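Local coordinates for protein thiol-activated cytolysin (Desulfobulbus propionicus, PDB 6NAL) that probably forms large oligomeric pores in target membranes, as a member of the cholesterol-dependent (thiol-activated) cytolysin family from a Gram-negative bacterium, at residues I244-E249 with Q313-I318; T259-T264 with S285-S290; D268-D273 with L304-M309; S290-V293 with A299-N302. All coordinates share one frame; numbering follows the deposited sequence.

Contact 1. Residues I244-E249 with Q313-I318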
loop_
_atom_site.group_PDB
_atom_site.type_symbol
_atom_site.label_atom_id
_atom_site.label_comp_id
_atom_site.label_asym_id
_atom_site.label_seq_id
_atom_site.Cartn_x
_atom_site.Cartn_y
_atom_site.Cartn_z
ATOM N N ILE A 244 20.052 -28.035 -1.129
ATOM C CA ILE A 244 19.309 -27.983 -2.369
ATOM C C ILE A 244 18.890 -26.537 -2.636
ATOM O O ILE A 244 18.301 -25.876 -1.767
ATOM C CB ILE A 244 18.068 -28.890 -2.306
ATOM C CG1 ILE A 244 18.544 -30.298 -1.928
ATOM C CG2 ILE A 244 17.337 -28.800 -3.610
ATOM C CD1 ILE A 244 17.421 -31.198 -1.510
ATOM N N PHE A 245 19.154 -26.068 -3.845
ATOM C CA PHE A 245 18.732 -24.749 -4.290
ATOM C C PHE A 245 17.771 -24.913 -5.443
ATOM O O PHE A 245 18.049 -25.693 -6.348
ATOM C CB PHE A 245 19.931 -23.924 -4.760
ATOM C CG PHE A 245 20.787 -23.425 -3.655
ATOM C CD1 PHE A 245 21.863 -24.149 -3.223
ATOM C CD2 PHE A 245 20.513 -22.209 -3.053
ATOM C CE1 PHE A 245 22.677 -23.672 -2.193
ATOM C CE2 PHE A 245 21.301 -21.730 -2.026
ATOM C CZ PHE A 245 22.386 -22.458 -1.601
ATOM N N LEU A 246 16.664 -24.169 -5.420
ATOM C CA LEU A 246 15.743 -24.071 -6.548
ATOM C C LEU A 246 15.660 -22.626 -7.031
ATOM O O LEU A 246 15.227 -21.744 -6.291
ATOM C CB LEU A 246 14.346 -24.544 -6.162
ATOM C CG LEU A 246 14.112 -26.041 -6.102
ATOM C CD1 LEU A 246 14.515 -26.400 -4.700
ATOM C CD2 LEU A 246 12.697 -26.330 -6.434
ATOM N N LYS A 247 16.001 -22.397 -8.285
ATOM C CA LYS A 247 15.987 -21.065 -8.862
ATOM C C LYS A 247 14.812 -20.972 -9.819
ATOM O O LYS A 247 14.689 -21.787 -10.732
ATOM C CB LYS A 247 17.297 -20.773 -9.591
ATOM C CG LYS A 247 17.315 -19.409 -10.229
ATOM C CD LYS A 247 18.718 -19.098 -10.788
ATOM C CE LYS A 247 18.639 -18.697 -12.265
ATOM N NZ LYS A 247 17.994 -19.795 -13.048
ATOM N N PHE A 248 13.939 -19.993 -9.593
ATOM C CA PHE A 248 12.801 -19.725 -10.465
ATOM C C PHE A 248 13.031 -18.383 -11.153
ATOM O O PHE A 248 13.205 -17.366 -10.483
ATOM C CB PHE A 248 11.497 -19.673 -9.691
ATOM C CG PHE A 248 11.209 -20.878 -8.871
ATOM C CD1 PHE A 248 11.725 -21.016 -7.598
ATOM C CD2 PHE A 248 10.397 -21.883 -9.363
ATOM C CE1 PHE A 248 11.448 -22.148 -6.849
ATOM C CE2 PHE A 248 10.099 -22.989 -8.611
ATOM C CZ PHE A 248 10.638 -23.127 -7.358
ATOM N N GLU A 249 13.031 -18.387 -12.472
ATOM C CA GLU A 249 13.323 -17.230 -13.300
ATOM C C GLU A 249 12.149 -17.054 -14.262
ATOM O O GLU A 249 11.641 -18.037 -14.829
ATOM C CB GLU A 249 14.630 -17.424 -14.069
ATOM C CG GLU A 249 15.363 -16.127 -14.384
ATOM C CD GLU A 249 16.744 -16.335 -15.041
ATOM O OE1 GLU A 249 16.831 -16.263 -16.294
ATOM O OE2 GLU A 249 17.741 -16.550 -14.305
ATOM N N GLN A 313 6.703 -34.076 -9.660
ATOM C CA GLN A 313 7.057 -35.218 -8.831
ATOM C C GLN A 313 8.566 -35.537 -8.896
ATOM O O GLN A 313 9.155 -36.018 -7.914
ATOM C CB GLN A 313 6.174 -36.401 -9.242
ATOM C CG GLN A 313 6.561 -37.719 -8.557
ATOM C CD GLN A 313 5.885 -38.947 -9.181
ATOM O OE1 GLN A 313 6.586 -39.908 -9.500
ATOM N NE2 GLN A 313 4.546 -38.895 -9.413
ATOM N N LYS A 314 9.241 -35.270 -10.013
ATOM C CA LYS A 314 10.689 -35.429 -9.955
ATOM C C LYS A 314 11.311 -34.436 -8.975
ATOM O O LYS A 314 12.310 -34.749 -8.326
ATOM C CB LYS A 314 11.343 -35.272 -11.332
ATOM C CG LYS A 314 12.889 -35.487 -11.241
ATOM C CD LYS A 314 13.554 -36.017 -12.513
ATOM C CE LYS A 314 13.642 -34.954 -13.601
ATOM N NZ LYS A 314 13.361 -35.535 -14.971
ATOM N N ILE A 315 10.754 -33.236 -8.841
ATOM C CA ILE A 315 11.365 -32.267 -7.924
ATOM C C ILE A 315 11.158 -32.695 -6.483
ATOM O O ILE A 315 12.088 -32.670 -5.663
ATOM C CB ILE A 315 10.823 -30.849 -8.177
ATOM C CG1 ILE A 315 11.377 -30.346 -9.511
ATOM C CG2 ILE A 315 11.232 -29.968 -7.043
ATOM C CD1 ILE A 315 10.919 -29.040 -9.925
ATOM N N ASN A 316 9.935 -33.106 -6.156
ATOM C CA ASN A 316 9.616 -33.482 -4.786
ATOM C C ASN A 316 10.407 -34.674 -4.375
ATOM O O ASN A 316 10.732 -34.843 -3.206
ATOM C CB ASN A 316 8.134 -33.785 -4.650
ATOM C CG ASN A 316 7.344 -32.524 -4.597
ATOM O OD1 ASN A 316 7.814 -31.546 -4.013
ATOM N ND2 ASN A 316 6.188 -32.503 -5.224
ATOM N N ARG A 317 10.748 -35.500 -5.326
ATOM C CA ARG A 317 11.571 -36.635 -4.982
ATOM C C ARG A 317 12.987 -36.225 -4.670
ATOM O O ARG A 317 13.565 -36.682 -3.673
ATOM C CB ARG A 317 11.559 -37.627 -6.112
ATOM C CG ARG A 317 11.949 -39.112 -5.545
ATOM C CD ARG A 317 11.912 -39.872 -6.830
ATOM N NE ARG A 317 10.833 -39.398 -7.752
ATOM C CZ ARG A 317 10.907 -39.141 -9.043
ATOM N NH1 ARG A 317 11.960 -39.545 -9.677
ATOM N NH2 ARG A 317 9.799 -38.592 -9.564
ATOM N N ILE A 318 13.593 -35.429 -5.566
ATOM C CA ILE A 318 14.892 -34.847 -5.274
ATOM C C ILE A 318 14.901 -34.222 -3.892
ATOM O O ILE A 318 15.898 -34.318 -3.176
ATOM C CB ILE A 318 15.286 -33.813 -6.332
ATOM C CG1 ILE A 318 15.491 -34.462 -7.694
ATOM C CG2 ILE A 318 16.550 -33.129 -5.849
ATOM C CD1 ILE A 318 15.230 -33.475 -8.837
#
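The backbone O of Ile318 has two neighbours from strand 232-250: Ile244 lays its terminal methyl against it, with CD1 3.9 Å from Ile318 O, and Arg242 gives it a weak hydrogen bond through NH2. The helix that presents this carbonyl is held in the ordinary way, with Ile318 N donating to Lys314 O over 3.1 Å. Ile244 spans the gap because its CG1 stands beside the backbone N while chi2 (166°) runs CD1 on in an extended line, away from the sheet and up to the last turn of 313-318.

Two residues further along the strand, Leu246 meets the preceding turn of the helix. Its CD2 comes to 4.0 Å from CG2 of Ile315, a methyl-to-methyl touch in which the two chains slant past one another. Ile315 and Ile318 thus lie on the helix side turned to the sheet, and Ile244 and Leu246 lie on the strand face turned to the helix. The same two isoleucines of the helix also rest on Ile291 and Val293 of the adjoining strand. On the strand's other face Phe245 packs on Leu170 and Leu174 of helix 167-174, and there Lys247 NZ pairs with Glu249 OE2 at 3.5 Å. Asn316, at the flank of the helix, bonds through OD1 to Leu270 N.

The buried surface of 128 Å² belongs to four aliphatic residues. Dispersion and the hydrophobic effect therefore join helix to sheet here, while directional bonds lie around the seam.

Contact 2. Residues T259-T264 with S285-S290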
loop_
_atom_site.group_PDB
_atom_site.type_symbol
_atom_site.label_atom_id
_atom_site.label_comp_id
_atom_site.label_asym_id
_atom_site.label_seq_id
_atom_site.Cartn_x
_atom_site.Cartn_y
_atom_site.Cartn_z
ATOM N N THR A 259 4.102 -14.526 -5.824
ATOM C CA THR A 259 2.806 -15.065 -5.435
ATOM C C THR A 259 2.564 -16.462 -6.004
ATOM O O THR A 259 1.941 -17.295 -5.346
ATOM C CB THR A 259 1.681 -14.134 -5.888
ATOM O OG1 THR A 259 1.908 -12.840 -5.329
ATOM C CG2 THR A 259 0.297 -14.698 -5.434
ATOM N N THR A 260 2.938 -16.687 -7.264
ATOM C CA THR A 260 2.723 -17.986 -7.887
ATOM C C THR A 260 3.529 -19.066 -7.168
ATOM O O THR A 260 2.992 -20.120 -6.805
ATOM C CB THR A 260 3.079 -17.901 -9.384
ATOM O OG1 THR A 260 2.437 -16.756 -9.958
ATOM C CG2 THR A 260 2.541 -19.138 -10.120
ATOM N N ILE A 261 4.822 -18.806 -6.947
ATOM C CA ILE A 261 5.667 -19.767 -6.255
ATOM C C ILE A 261 5.221 -19.950 -4.809
ATOM O O ILE A 261 5.400 -21.032 -4.228
ATOM C CB ILE A 261 7.151 -19.333 -6.279
ATOM C CG1 ILE A 261 7.681 -19.120 -7.679
ATOM C CG2 ILE A 261 8.048 -20.378 -5.535
ATOM C CD1 ILE A 261 7.307 -20.242 -8.580
ATOM N N LYS A 262 4.773 -18.877 -4.151
ATOM C CA LYS A 262 4.436 -19.017 -2.734
ATOM C C LYS A 262 3.199 -19.876 -2.547
ATOM O O LYS A 262 2.979 -20.403 -1.456
ATOM C CB LYS A 262 4.228 -17.647 -2.073
ATOM C CG LYS A 262 5.499 -17.030 -1.490
ATOM C CD LYS A 262 5.304 -16.479 -0.087
ATOM C CE LYS A 262 6.621 -16.014 0.537
ATOM N NZ LYS A 262 7.151 -14.723 -0.049
ATOM N N GLY A 263 2.431 -20.078 -3.600
ATOM C CA GLY A 263 1.218 -20.842 -3.458
ATOM C C GLY A 263 1.366 -22.254 -3.975
ATOM O O GLY A 263 0.526 -23.125 -3.723
ATOM N N THR A 264 2.434 -22.494 -4.720
ATOM C CA THR A 264 2.680 -23.820 -5.256
ATOM C C THR A 264 3.914 -24.481 -4.666
ATOM O O THR A 264 4.115 -25.677 -4.914
ATOM C CB THR A 264 2.811 -23.797 -6.794
ATOM O OG1 THR A 264 3.975 -23.067 -7.178
ATOM C CG2 THR A 264 1.599 -23.152 -7.451
ATOM N N SER A 285 3.713 -21.786 -16.909
ATOM C CA SER A 285 4.431 -22.093 -18.139
ATOM C C SER A 285 5.528 -21.087 -18.407
ATOM O O SER A 285 6.431 -21.359 -19.197
ATOM C CB SER A 285 3.453 -22.106 -19.309
ATOM O OG SER A 285 2.820 -20.838 -19.435
ATOM N N GLN A 286 5.453 -19.921 -17.788
ATOM C CA GLN A 286 6.421 -18.863 -17.994
ATOM C C GLN A 286 7.548 -18.910 -16.987
ATOM O O GLN A 286 8.362 -17.992 -16.957
ATOM C CB GLN A 286 5.724 -17.502 -17.902
ATOM C CG GLN A 286 4.932 -17.122 -19.151
ATOM C CD GLN A 286 4.006 -15.960 -18.908
ATOM O OE1 GLN A 286 2.816 -16.169 -18.735
ATOM N NE2 GLN A 286 4.536 -14.728 -18.898
ATOM N N ILE A 287 7.587 -19.926 -16.133
ATOM C CA ILE A 287 8.585 -20.027 -15.068
ATOM C C ILE A 287 9.551 -21.162 -15.387
ATOM O O ILE A 287 9.157 -22.331 -15.463
ATOM C CB ILE A 287 7.905 -20.220 -13.701
ATOM C CG1 ILE A 287 6.918 -19.062 -13.479
ATOM C CG2 ILE A 287 8.922 -20.257 -12.590
ATOM C CD1 ILE A 287 6.126 -19.132 -12.180
ATOM N N ASP A 288 10.820 -20.803 -15.553
ATOM C CA ASP A 288 11.909 -21.753 -15.762
ATOM C C ASP A 288 12.537 -22.168 -14.428
ATOM O O ASP A 288 12.957 -21.310 -13.643
ATOM C CB ASP A 288 13.007 -21.145 -16.641
ATOM C CG ASP A 288 12.580 -20.932 -18.093
ATOM O OD1 ASP A 288 11.603 -21.572 -18.562
ATOM O OD2 ASP A 288 13.243 -20.109 -18.775
ATOM N N VAL A 289 12.659 -23.475 -14.201
ATOM C CA VAL A 289 13.178 -24.015 -12.946
ATOM C C VAL A 289 14.588 -24.556 -13.162
ATOM O O VAL A 289 14.870 -25.217 -14.165
ATOM C CB VAL A 289 12.261 -25.120 -12.387
ATOM C CG1 VAL A 289 12.723 -25.514 -10.991
ATOM C CG2 VAL A 289 10.813 -24.682 -12.405
ATOM N N SER A 290 15.472 -24.263 -12.221
ATOM C CA SER A 290 16.821 -24.800 -12.195
ATOM C C SER A 290 17.062 -25.297 -10.793
ATOM O O SER A 290 16.570 -24.703 -9.847
ATOM C CB SER A 290 17.847 -23.772 -12.545
ATOM O OG SER A 290 17.698 -23.460 -13.907
#
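With chi2 at 178° in Ile287 and -47° in Ile261, the CD1 methyls of two slanting isoleucines meet. The first torsion carries CD1 of Ile287 straight out from strand 287-294 toward the helix; the second folds CD1 of Ile261 back, so that its methyl turns to face the strand. The two CD1 atoms, of Ile261 and Ile287, come to 3.9 Å. Thr260 adds to the contact from the preceding helical position: its CG2 lies 4.1 Å from Ile287 CD1, since the methyl branch is anti to the backbone N and its hydroxyl, OG1, is occupied with Glu256 O. Ile287 CD1 therefore touches both helix methyls, those of Thr260 and Ile261.

Within the helical segment, Thr260 O takes hydrogen bonds from Gly263 N, at 3.3 Å, and from Thr264 OG1, at 3.1 Å, the two arriving from opposite faces of the carbonyl plane. Phe248 of strand 232-250 also packs on Ile261 and Ile287, and Leu280 and Leu284 of helix 279-284 touch Thr260.

In relatives, helices in this part of the chain refold into a membrane-spanning hairpin. Between 259-264 and 285-290 the joint is made of methyl contacts, a kind of interface consistent with such a separation of helix from sheet.

Contact 3. Residues D268-D273 with L304-M309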
loop_
_atom_site.group_PDB
_atom_site.type_symbol
_atom_site.label_atom_id
_atom_site.label_comp_id
_atom_site.label_asym_id
_atom_site.label_seq_id
_atom_site.Cartn_x
_atom_site.Cartn_y
_atom_site.Cartn_z
ATOM N N ASP A 268 7.261 -28.121 2.303
ATOM C CA ASP A 268 6.850 -29.494 2.004
ATOM C C ASP A 268 7.125 -29.910 0.571
ATOM O O ASP A 268 6.991 -31.092 0.246
ATOM C CB ASP A 268 5.353 -29.710 2.262
ATOM C CG ASP A 268 4.997 -29.606 3.734
ATOM O OD1 ASP A 268 5.763 -30.130 4.590
ATOM O OD2 ASP A 268 3.956 -28.984 4.033
ATOM N N GLY A 269 7.488 -28.969 -0.292
ATOM C CA GLY A 269 7.796 -29.284 -1.660
ATOM C C GLY A 269 6.824 -28.544 -2.558
ATOM O O GLY A 269 6.344 -27.511 -2.242
ATOM N N LEU A 270 6.593 -29.185 -3.707
ATOM C CA LEU A 270 5.726 -28.568 -4.703
ATOM C C LEU A 270 4.382 -29.290 -4.725
ATOM O O LEU A 270 4.311 -30.475 -5.005
ATOM C CB LEU A 270 6.340 -28.564 -6.109
ATOM C CG LEU A 270 7.446 -27.535 -6.267
ATOM C CD1 LEU A 270 8.567 -27.771 -5.295
ATOM C CD2 LEU A 270 7.916 -27.737 -7.691
ATOM N N LYS A 271 3.337 -28.609 -4.301
ATOM C CA LYS A 271 1.957 -29.105 -4.322
ATOM C C LYS A 271 1.266 -28.257 -5.393
ATOM O O LYS A 271 0.624 -27.233 -5.116
ATOM C CB LYS A 271 1.354 -28.942 -2.929
ATOM C CG LYS A 271 -0.108 -29.303 -2.860
ATOM C CD LYS A 271 -0.838 -28.666 -1.650
ATOM C CE LYS A 271 -0.976 -27.121 -1.811
ATOM N NZ LYS A 271 -2.243 -26.712 -2.403
ATOM N N ILE A 272 1.451 -28.655 -6.642
ATOM C CA ILE A 272 0.798 -28.015 -7.766
ATOM C C ILE A 272 -0.086 -29.062 -8.394
ATOM O O ILE A 272 0.398 -30.132 -8.778
ATOM C CB ILE A 272 1.790 -27.477 -8.790
ATOM C CG1 ILE A 272 1.017 -26.844 -9.938
ATOM C CG2 ILE A 272 2.629 -28.607 -9.316
ATOM C CD1 ILE A 272 1.921 -26.180 -10.944
ATOM N N ASP A 273 -1.373 -28.768 -8.497
ATOM C CA ASP A 273 -2.320 -29.790 -8.912
ATOM C C ASP A 273 -3.319 -29.229 -9.918
ATOM O O ASP A 273 -3.482 -28.013 -10.080
ATOM C CB ASP A 273 -3.048 -30.397 -7.700
ATOM C CG ASP A 273 -3.792 -31.686 -8.048
ATOM O OD1 ASP A 273 -3.370 -32.394 -8.994
ATOM O OD2 ASP A 273 -4.810 -31.983 -7.392
ATOM N N LEU A 304 13.394 -27.480 -16.405
ATOM C CA LEU A 304 12.171 -28.111 -15.964
ATOM C C LEU A 304 11.017 -27.105 -15.949
ATOM O O LEU A 304 11.212 -25.877 -15.898
ATOM C CB LEU A 304 12.389 -28.713 -14.583
ATOM C CG LEU A 304 13.322 -29.935 -14.507
ATOM C CD1 LEU A 304 14.621 -29.709 -15.222
ATOM C CD2 LEU A 304 13.553 -30.208 -13.050
ATOM N N SER A 305 9.799 -27.657 -16.004
ATOM C CA SER A 305 8.578 -26.855 -16.021
ATOM C C SER A 305 7.529 -27.334 -15.023
ATOM O O SER A 305 7.356 -28.526 -14.770
ATOM C CB SER A 305 7.913 -26.851 -17.376
ATOM O OG SER A 305 6.562 -26.478 -17.234
ATOM N N LEU A 306 6.805 -26.388 -14.477
ATOM C CA LEU A 306 5.809 -26.709 -13.481
ATOM C C LEU A 306 4.449 -27.054 -14.063
ATOM O O LEU A 306 3.542 -27.378 -13.295
ATOM C CB LEU A 306 5.661 -25.535 -12.537
ATOM C CG LEU A 306 7.021 -25.006 -12.102
ATOM C CD1 LEU A 306 7.306 -23.670 -12.778
ATOM C CD2 LEU A 306 7.004 -24.893 -10.600
ATOM N N ASN A 307 4.251 -26.961 -15.374
ATOM C CA ASN A 307 3.017 -27.515 -15.922
ATOM C C ASN A 307 2.994 -29.025 -15.736
ATOM O O ASN A 307 2.026 -29.583 -15.205
ATOM C CB ASN A 307 2.876 -27.154 -17.392
ATOM C CG ASN A 307 2.486 -25.705 -17.589
ATOM O OD1 ASN A 307 2.920 -25.059 -18.548
ATOM N ND2 ASN A 307 1.671 -25.176 -16.668
ATOM N N SER A 308 4.081 -29.688 -16.129
ATOM C CA SER A 308 4.186 -31.143 -16.110
ATOM C C SER A 308 4.074 -31.705 -14.701
ATOM O O SER A 308 4.912 -31.428 -13.839
ATOM C CB SER A 308 5.525 -31.537 -16.734
ATOM O OG SER A 308 6.018 -32.750 -16.192
HETATM N N MSE A 309 3.060 -32.527 -14.484
HETATM C CA MSE A 309 2.982 -33.309 -13.263
HETATM C C MSE A 309 4.213 -34.201 -12.997
HETATM O O MSE A 309 4.478 -34.581 -11.864
HETATM C CB MSE A 309 1.748 -34.228 -13.287
HETATM C CG MSE A 309 0.422 -33.555 -13.508
HETATM SE SE MSE A 309 -1.053 -34.847 -13.514
HETATM C CE MSE A 309 -0.118 -36.491 -12.927
#
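Apolar contacts join Leu270 and Ile272 to a single partner, Leu306. Leu270 CD2 lies 4.2 Å from Leu306 CD2, the two leucine side chains crossing at about a right angle. Ile272 works on the other end of the same residue: its CD1 is 4.1 Å from Leu306 CB, and this methyl-to-methylene touch carries the contact, since the still closer approach of the same CD1 to the Leu306 carbonyl is doubtful. Ile272 extends fully to get there, with CG1 anti to the backbone N (chi1 179°) and chi2 close to straight. Leu306 itself has chi2 of 107°, off the usual staggered values.

Polar bonds shape the backbone that carries Leu306. Ser305 OG accepts from Asn307 N at 3.0 Å with an N-H...O angle of 155°, which makes an ST turn at the Leu306 backbone. Ser308 then takes the N-cap position, its OG receiving Asp311 N, while Asp311 OD2 returns to bind Ser305 N. Across from this turn, Lys281 of helix 279-284 serves both segments: its NZ bonds to Asp273 O, and its backbone O accepts from Asn307 ND2.

Around this core, Leu270 and Ile272 both touch Val312 of helix 309-320, and Ile272 reaches Leu284 of helix 279-284. Leu306 packs on Ile287 and Val289 of strand 287-294, placing the contact between two helices and strand 287-294 of the main sheet.

Contact 4. Residues S290-V293 with A299-N302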
loop_
_atom_site.group_PDB
_atom_site.type_symbol
_atom_site.label_atom_id
_atom_site.label_comp_id
_atom_site.label_asym_id
_atom_site.label_seq_id
_atom_site.Cartn_x
_atom_site.Cartn_y
_atom_site.Cartn_z
ATOM N N SER A 290 15.472 -24.263 -12.221
ATOM C CA SER A 290 16.821 -24.800 -12.195
ATOM C C SER A 290 17.062 -25.297 -10.793
ATOM O O SER A 290 16.570 -24.703 -9.847
ATOM C CB SER A 290 17.847 -23.772 -12.545
ATOM O OG SER A 290 17.698 -23.460 -13.907
ATOM N N ILE A 291 17.832 -26.364 -10.668
ATOM C CA ILE A 291 18.062 -27.006 -9.382
ATOM C C ILE A 291 19.491 -27.487 -9.274
ATOM O O ILE A 291 20.039 -28.101 -10.193
ATOM C CB ILE A 291 17.127 -28.199 -9.163
ATOM C CG1 ILE A 291 15.692 -27.722 -9.250
ATOM C CG2 ILE A 291 17.437 -28.823 -7.869
ATOM C CD1 ILE A 291 14.730 -28.862 -9.088
ATOM N N VAL A 292 20.073 -27.258 -8.122
ATOM C CA VAL A 292 21.380 -27.782 -7.826
ATOM C C VAL A 292 21.311 -28.479 -6.478
ATOM O O VAL A 292 20.739 -27.961 -5.511
ATOM C CB VAL A 292 22.463 -26.683 -7.851
ATOM C CG1 VAL A 292 22.098 -25.614 -6.947
ATOM C CG2 VAL A 292 23.798 -27.228 -7.437
ATOM N N VAL A 293 21.916 -29.657 -6.424
ATOM C CA VAL A 293 21.932 -30.486 -5.240
ATOM C C VAL A 293 23.396 -30.744 -4.874
ATOM O O VAL A 293 24.184 -31.168 -5.721
ATOM C CB VAL A 293 21.168 -31.800 -5.484
ATOM C CG1 VAL A 293 21.460 -32.766 -4.317
ATOM C CG2 VAL A 293 19.641 -31.555 -5.671
ATOM N N ALA A 299 23.927 -33.233 -8.015
ATOM C CA ALA A 299 23.205 -33.159 -9.282
ATOM C C ALA A 299 22.891 -31.718 -9.609
ATOM O O ALA A 299 22.790 -30.880 -8.716
ATOM C CB ALA A 299 21.894 -33.951 -9.254
ATOM N N VAL A 300 22.755 -31.415 -10.900
ATOM C CA VAL A 300 22.117 -30.172 -11.322
ATOM C C VAL A 300 21.128 -30.517 -12.408
ATOM O O VAL A 300 21.385 -31.412 -13.216
ATOM C CB VAL A 300 23.069 -29.047 -11.806
ATOM C CG1 VAL A 300 24.274 -28.999 -10.820
ATOM C CG2 VAL A 300 23.522 -29.248 -13.143
ATOM N N TYR A 301 19.986 -29.814 -12.406
ATOM C CA TYR A 301 18.955 -29.926 -13.431
ATOM C C TYR A 301 18.581 -28.532 -13.952
ATOM O O TYR A 301 18.552 -27.564 -13.190
ATOM C CB TYR A 301 17.686 -30.598 -12.884
ATOM C CG TYR A 301 17.885 -31.838 -12.034
ATOM C CD1 TYR A 301 18.361 -31.723 -10.761
ATOM C CD2 TYR A 301 17.570 -33.115 -12.508
ATOM C CE1 TYR A 301 18.490 -32.790 -9.973
ATOM C CE2 TYR A 301 17.738 -34.224 -11.730
ATOM C CZ TYR A 301 18.195 -34.038 -10.451
ATOM O OH TYR A 301 18.435 -35.041 -9.569
ATOM N N ASN A 302 18.228 -28.449 -15.229
ATOM C CA ASN A 302 17.876 -27.202 -15.892
ATOM C C ASN A 302 16.685 -27.490 -16.784
ATOM O O ASN A 302 16.452 -28.632 -17.175
ATOM C CB ASN A 302 19.031 -26.658 -16.744
ATOM C CG ASN A 302 20.220 -26.214 -15.916
ATOM O OD1 ASN A 302 20.088 -25.350 -15.047
ATOM N ND2 ASN A 302 21.404 -26.791 -16.190
#
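Four backbone hydrogen bonds join Val293 and Ile291 to Ala299 and Tyr301. The shortest runs from Val293 N to Ala299 O, at 2.7 Å and nearly straight (163°), and is answered by Ala299 N to Val293 O at 3.1 Å. Around the next hydrogen-bonded pair, Tyr301 N reaches Ile291 O at 2.8 Å, in the carbonyl plane, and Ile291 N reaches Tyr301 O at 2.9 Å. Ile291 O also meets Val300 CA at 3.1 Å in a CA-H...O contact, and lies near the plane of the Tyr301 ring at its edge.

Side chains then pack on both faces. On one, Val292 CG2, anti to its own backbone N, is set against Val300 CG1 at 3.8 Å across the non-hydrogen-bonded pair. On the other, Ile291 CB approaches Tyr301 CD1 to 4.1 Å, and Val293 stands opposite Ala299; helix 309-320 covers this face, with Ile318 touching Val293 and Tyr301.

With strand axes 4.6 Å apart and antiparallel to within a degree, this is a regular beta hairpin. Strand 287-294 pairs on its other side with 232-250. The topology is consistent with the core sheet of cholesterol-dependent cytolysins, with a short edge strand, which in relatives is displaced to uncover the neighbouring strand's edge when subunits join.

Following the chain from strand 232-250, contact 1 closes the outermost loop, which returns only at helix 309-320 and encloses the other three. Contact 2 begins next, on helix 254-264, and closes at the start of strand 287-294. Contact 3 opens inside that loop, at 268-273, but ends beyond it at 304-309, so contacts 2 and 3 cross. Contact 4 is nested inside contact 3: it starts at Ser290, where contact 2 ends, and zips the hairpin 287-294 with 299-305. Strand 287-294, bonded to 232-250 on one side, is thereby linked to the edge strand, while contacts 1, 2 and 3 pack helices and the connecting segments against this sheet.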